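Local coordinates for ESAT-6-like protein EsxO (Mycobacterium tuberculosis, PDB 3OGI) that is a small secreted ESAT-6-like protein of the WXG100 family, probably exported as a helical-hairpin complex with a partner protein, at residues Q29-V32 with R33-A37. Sequence-based numbering, arbitrary orientation.
Sequences QAIV and RDVLA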
# COMPACT_ATOMS: atom_id res chain seq x y z
N GLN A 29 -5.16 1.61 -8.07
CA GLN A 29 -5.21 0.88 -9.32
C GLN A 29 -3.81 0.46 -9.74
O GLN A 29 -3.61 -0.64 -10.22
CB GLN A 29 -5.90 1.71 -10.40
CG GLN A 29 -7.36 1.96 -10.11
CD GLN A 29 -7.94 3.17 -10.86
OE1 GLN A 29 -7.23 3.87 -11.62
NE2 GLN A 29 -9.23 3.41 -10.66
N ALA A 30 -2.84 1.34 -9.52
CA ALA A 30 -1.45 0.99 -9.78
C ALA A 30 -1.05 -0.25 -8.96
O ALA A 30 -0.41 -1.18 -9.47
CB ALA A 30 -0.53 2.18 -9.46
N ILE A 31 -1.45 -0.27 -7.70
CA ILE A 31 -1.14 -1.43 -6.85
C ILE A 31 -1.78 -2.72 -7.38
O ILE A 31 -1.13 -3.75 -7.46
CB ILE A 31 -1.51 -1.16 -5.39
CG1 ILE A 31 -0.53 -0.14 -4.79
CG2 ILE A 31 -1.51 -2.48 -4.59
CD1 ILE A 31 -1.01 0.51 -3.51
N VAL A 32 -3.05 -2.66 -7.76
CA VAL A 32 -3.70 -3.85 -8.32
C VAL A 32 -2.93 -4.43 -9.51
O VAL A 32 -2.83 -5.65 -9.65
CB VAL A 32 -5.14 -3.55 -8.75
CG1 VAL A 32 -5.75 -4.77 -9.46
CG2 VAL A 32 -5.96 -3.11 -7.55
N ARG A 33 -2.41 -3.56 -10.36
CA ARG A 33 -1.62 -4.02 -11.50
C ARG A 33 -0.43 -4.82 -11.01
O ARG A 33 -0.14 -5.89 -11.53
CB ARG A 33 -1.15 -2.85 -12.36
CG ARG A 33 -1.99 -2.61 -13.63
CD ARG A 33 -1.65 -1.24 -14.24
NE ARG A 33 -2.70 -0.27 -13.96
CZ ARG A 33 -2.50 0.97 -13.55
NH1 ARG A 33 -1.27 1.45 -13.37
NH2 ARG A 33 -3.54 1.75 -13.33
N ASP A 34 0.25 -4.34 -9.98
CA ASP A 34 1.42 -5.05 -9.50
C ASP A 34 1.08 -6.40 -8.85
O ASP A 34 1.78 -7.40 -9.05
CB ASP A 34 2.27 -4.18 -8.58
CG ASP A 34 3.28 -3.36 -9.35
OD1 ASP A 34 3.67 -3.77 -10.47
OD2 ASP A 34 3.70 -2.29 -8.85
N VAL A 35 -0.01 -6.41 -8.08
CA VAL A 35 -0.49 -7.62 -7.44
C VAL A 35 -0.79 -8.68 -8.50
O VAL A 35 -0.32 -9.81 -8.40
CB VAL A 35 -1.75 -7.33 -6.57
CG1 VAL A 35 -2.56 -8.59 -6.30
CG2 VAL A 35 -1.36 -6.62 -5.27
N LEU A 36 -1.55 -8.30 -9.52
CA LEU A 36 -1.84 -9.20 -10.63
C LEU A 36 -0.57 -9.70 -11.27
O LEU A 36 -0.45 -10.88 -11.60
CB LEU A 36 -2.66 -8.50 -11.71
CG LEU A 36 -4.10 -8.17 -11.36
CD1 LEU A 36 -4.80 -7.55 -12.55
CD2 LEU A 36 -4.81 -9.42 -10.89
N ALA A 37 0.38 -8.79 -11.47
CA ALA A 37 1.65 -9.15 -12.06
C ALA A 37 2.41 -10.13 -11.16
O ALA A 37 3.23 -10.90 -11.64
CB ALA A 37 2.50 -7.89 -12.34
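R33 folds back along the helix so that one face of its guanidinium lies over the backbone of Q29 and A30. NH1 of R33 comes 3.6 Å from CA of A30, and NH2 of R33 rests 3.8 Å from CB of Q29, a flat group on aliphatic and peptide atoms. The chain already runs back from CB, and the bend at chi3 (-104°) brings its guanidinium in against the helix surface. Two residues further along, on another side of the helix, CG2 of I31 meets CG2 of V35 at 4.2 Å, the two side chains crossing at a slant, while CG1 of V32 packs on CG of L36. All belong to helix 14-37, the first arm of the helix-turn-helix hairpin of WXG100 proteins. On its inner side I31 touches L57, and V35 touches F53 and I54, all on helix 51-66. D34 points its carboxylate at a chain of another protein, where OD1 forms a salt bridge with a basic side chain and OD2 a hydrogen bond with a polar one. Beneath run four successive alpha-helical backbone bonds, each N-H to the C=O four residues earlier, from R33 N with Q29 O (3.2 Å) to L36 N with V32 O (2.9 Å).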